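Local coordinates for sensor histidine kinase (Pseudomonas syringae pv. tomato, PDB 3CIT), which is a putative two-component sensor kinase, probably dimerising and signalling by phosphorelay, represented by its GAF domain, at residues L100-R105 / L115-S120. Residues are numbered along the deposited sequence; the frame is centred on the assembly and turned at random.
Sequences LLLPLR and LVLANS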
ATOM      1  N   LEU A 100       2.006  13.584   9.160  1.00 19.47           N
ATOM      2  CA  LEU A 100       1.934  12.244   8.558  1.00 20.26           C
ATOM      3  C   LEU A 100       0.789  11.481   9.229  1.00 20.11           C
ATOM      4  O   LEU A 100       0.742  11.361  10.471  1.00 20.78           O
ATOM      5  CB  LEU A 100       3.273  11.529   8.741  1.00 20.73           C
ATOM      6  CG  LEU A 100       3.403  10.097   8.237  1.00 19.98           C
ATOM      7  CD1 LEU A 100       3.192   9.965   6.692  1.00 18.77           C
ATOM      8  CD2 LEU A 100       4.724   9.384   8.713  1.00 20.82           C
ATOM      9  N   LEU A 101      -0.138  10.983   8.415  1.00 21.20           N
ATOM     10  CA  LEU A 101      -1.267  10.183   8.886  1.00 21.37           C
ATOM     11  C   LEU A 101      -1.016   8.721   8.546  1.00 22.52           C
ATOM     12  O   LEU A 101      -0.659   8.419   7.400  1.00 21.97           O
ATOM     13  CB  LEU A 101      -2.543  10.667   8.192  1.00 21.09           C
ATOM     14  CG  LEU A 101      -2.901  12.154   8.368  1.00 22.78           C
ATOM     15  CD1 LEU A 101      -4.236  12.414   7.677  1.00 24.26           C
ATOM     16  CD2 LEU A 101      -2.977  12.502   9.811  1.00 22.41           C
ATOM     17  N   LEU A 102      -1.203   7.835   9.527  1.00 21.58           N
ATOM     18  CA  LEU A 102      -1.075   6.385   9.366  1.00 21.72           C
ATOM     19  C   LEU A 102      -2.356   5.730   9.923  1.00 21.97           C
ATOM     20  O   LEU A 102      -2.547   5.652  11.129  1.00 21.42           O
ATOM     21  CB  LEU A 102       0.161   5.854  10.098  1.00 21.89           C
ATOM     22  CG  LEU A 102       1.450   6.655   9.819  1.00 23.41           C
ATOM     23  CD1 LEU A 102       2.512   6.515  10.874  1.00 25.73           C
ATOM     24  CD2 LEU A 102       1.958   6.271   8.394  1.00 25.36           C
ATOM     25  N   PRO A 103      -3.227   5.255   9.044  1.00 21.27           N
ATOM     26  CA  PRO A 103      -4.456   4.657   9.479  1.00 21.13           C
ATOM     27  C   PRO A 103      -4.267   3.390  10.287  1.00 20.90           C
ATOM     28  O   PRO A 103      -3.314   2.619  10.061  1.00 20.58           O
ATOM     29  CB  PRO A 103      -5.178   4.305   8.165  1.00 20.52           C
ATOM     30  CG  PRO A 103      -4.541   5.088   7.135  1.00 24.46           C
ATOM     31  CD  PRO A 103      -3.134   5.299   7.568  1.00 22.82           C
ATOM     32  N   LEU A 104      -5.190   3.184  11.210  1.00 20.36           N
ATOM     33  CA  LEU A 104      -5.329   1.935  11.937  1.00 19.63           C
ATOM     34  C   LEU A 104      -6.489   1.136  11.357  1.00 19.95           C
ATOM     35  O   LEU A 104      -7.618   1.587  11.331  1.00 20.00           O
ATOM     36  CB  LEU A 104      -5.589   2.191  13.429  1.00 19.35           C
ATOM     37  CG  LEU A 104      -4.389   2.456  14.339  1.00 21.11           C
ATOM     38  CD1 LEU A 104      -3.733   3.762  14.038  1.00 22.30           C
ATOM     39  CD2 LEU A 104      -4.834   2.367  15.829  1.00 19.32           C
ATOM     40  N   ARG A 105      -6.185  -0.069  10.892  1.00 20.01           N
ATOM     41  CA  ARG A 105      -7.189  -0.955  10.342  1.00 20.82           C
ATOM     42  C   ARG A 105      -6.923  -2.356  10.848  1.00 20.06           C
ATOM     43  O   ARG A 105      -5.794  -2.853  10.736  1.00 18.89           O
ATOM     44  CB  ARG A 105      -7.141  -0.906   8.825  1.00 20.12           C
ATOM     45  CG  ARG A 105      -8.247  -1.711   8.176  1.00 22.89           C
ATOM     46  CD  ARG A 105      -8.223  -1.581   6.658  1.00 24.30           C
ATOM     47  NE  ARG A 105      -8.448  -0.206   6.198  1.00 26.50           N
ATOM     48  CZ  ARG A 105      -9.645   0.290   5.862  1.00 25.84           C
ATOM     49  NH1 ARG A 105     -10.724  -0.463   5.923  1.00 28.40           N
ATOM     50  NH2 ARG A 105      -9.768   1.543   5.439  1.00 25.13           N
ATOM     51  N   LEU A 115      -2.865   7.128  13.486  1.00 21.53           N
ATOM     52  CA  LEU A 115      -1.683   7.629  14.148  1.00 21.99           C
ATOM     53  C   LEU A 115      -1.275   8.902  13.404  1.00 23.32           C
ATOM     54  O   LEU A 115      -1.129   8.884  12.167  1.00 24.56           O
ATOM     55  CB  LEU A 115      -0.603   6.527  14.129  1.00 23.35           C
ATOM     56  CG  LEU A 115       0.706   6.711  14.872  1.00 24.28           C
ATOM     57  CD1 LEU A 115       0.420   6.915  16.355  1.00 22.97           C
ATOM     58  CD2 LEU A 115       1.663   5.470  14.614  1.00 23.00           C
ATOM     59  N   VAL A 116      -1.139  10.009  14.130  1.00 21.98           N
ATOM     60  CA  VAL A 116      -0.897  11.307  13.546  1.00 21.67           C
ATOM     61  C   VAL A 116       0.453  11.763  14.082  1.00 22.45           C
ATOM     62  O   VAL A 116       0.606  11.972  15.290  1.00 22.61           O
ATOM     63  CB  VAL A 116      -1.992  12.344  13.912  1.00 21.99           C
ATOM     64  CG1 VAL A 116      -1.707  13.767  13.229  1.00 21.68           C
ATOM     65  CG2 VAL A 116      -3.424  11.873  13.519  1.00 21.16           C
ATOM     66  N   LEU A 117       1.447  11.862  13.209  1.00 21.73           N
ATOM     67  CA  LEU A 117       2.735  12.422  13.584  1.00 21.39           C
ATOM     68  C   LEU A 117       2.805  13.811  12.984  1.00 21.76           C
ATOM     69  O   LEU A 117       2.284  14.059  11.885  1.00 22.11           O
ATOM     70  CB  LEU A 117       3.885  11.561  13.039  1.00 21.66           C
ATOM     71  CG  LEU A 117       3.772  10.043  13.256  1.00 24.68           C
ATOM     72  CD1 LEU A 117       5.095   9.329  12.768  1.00 23.15           C
ATOM     73  CD2 LEU A 117       3.432   9.715  14.670  1.00 24.22           C
ATOM     74  N   ALA A 118       3.452  14.738  13.685  1.00 20.42           N
ATOM     75  CA  ALA A 118       3.473  16.118  13.239  1.00 19.66           C
ATOM     76  C   ALA A 118       4.751  16.776  13.679  1.00 20.54           C
ATOM     77  O   ALA A 118       5.334  16.361  14.669  1.00 22.48           O
ATOM     78  CB  ALA A 118       2.267  16.889  13.802  1.00 18.92           C
ATOM     79  N   ASN A 119       5.191  17.801  12.965  1.00 20.20           N
ATOM     80  CA  ASN A 119       6.419  18.485  13.328  1.00 20.04           C
ATOM     81  C   ASN A 119       6.200  19.996  13.386  1.00 20.56           C
ATOM     82  O   ASN A 119       5.441  20.558  12.592  1.00 19.79           O
ATOM     83  CB  ASN A 119       7.535  18.119  12.347  1.00 20.41           C
ATOM     84  CG  ASN A 119       8.915  18.320  12.936  1.00 21.36           C
ATOM     85  OD1 ASN A 119       9.227  17.759  14.008  1.00 20.01           O
ATOM     86  ND2 ASN A 119       9.745  19.187  12.283  1.00 20.67           N
ATOM     87  N   SER A 120       6.889  20.651  14.329  1.00 20.49           N
ATOM     88  CA  SER A 120       6.757  22.083  14.532  1.00 20.59           C
ATOM     89  C   SER A 120       7.402  22.928  13.451  1.00 20.99           C
ATOM     90  O   SER A 120       7.092  24.106  13.350  1.00 21.40           O
ATOM     91  CB  SER A 120       7.362  22.469  15.883  1.00 21.30           C
ATOM     92  OG  SER A 120       8.739  22.130  15.917  1.00 20.57           O
TER
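Leu100, Leu101 and Leu102 pair with Leu117, Val116 and Leu115 in the beta hairpin formed by strands 98-105 and 111-119, two neighbouring inner strands of the five-stranded antiparallel sheet of this GAF domain. The short strand axes run 4.9 Å apart and nearly antiparallel, at 168°.

Four backbone hydrogen bonds fix the register. Leu100 and Leu117 bond reciprocally, with Leu100 N reaching Leu117 O over 2.8 Å, and Leu102 and Leu115 do the same on the other side of Leu101 and Val116, which form a non-hydrogen-bonded pair. The bond from Leu115 N to Leu102 O is the most bent at the acceptor, its donor tilted 30° from the carbonyl plane. Around the middle pair, weak contacts are added as CA-H of Val116 points to Leu100 O and that of Leu101 to Leu115 O.

Leu100, Leu102, Leu115 and Leu117 share one face of the sheet and form an apolar layer, which helix 128-156 meets through Leu134 at Leu102 and Leu117, and helix 29-43 through Leu37 at Leu115 and Leu117. Within the layer, Leu100 and Leu117 lie side by side, and CD2 of Leu100 lies 4.1 Å from CD1 of Leu117, whereas Leu102 and Leu115 cross obliquely, CD1 of the former 4.0 Å from CD2 of the latter.

On the other face, Leu101 and Val116 point the same way, and CD2 of Leu101 rests against both methyls of Val116, nearly equidistant from them. Past the paired residues, Leu104 turns its end back to strand 111-119: chi1 sets its CG beside the backbone N, anti to the carbonyl carbon, and chi2 (68°) then places CD1. This methyl, Leu104 CD1, lies 3.5 Å from Leu115 N.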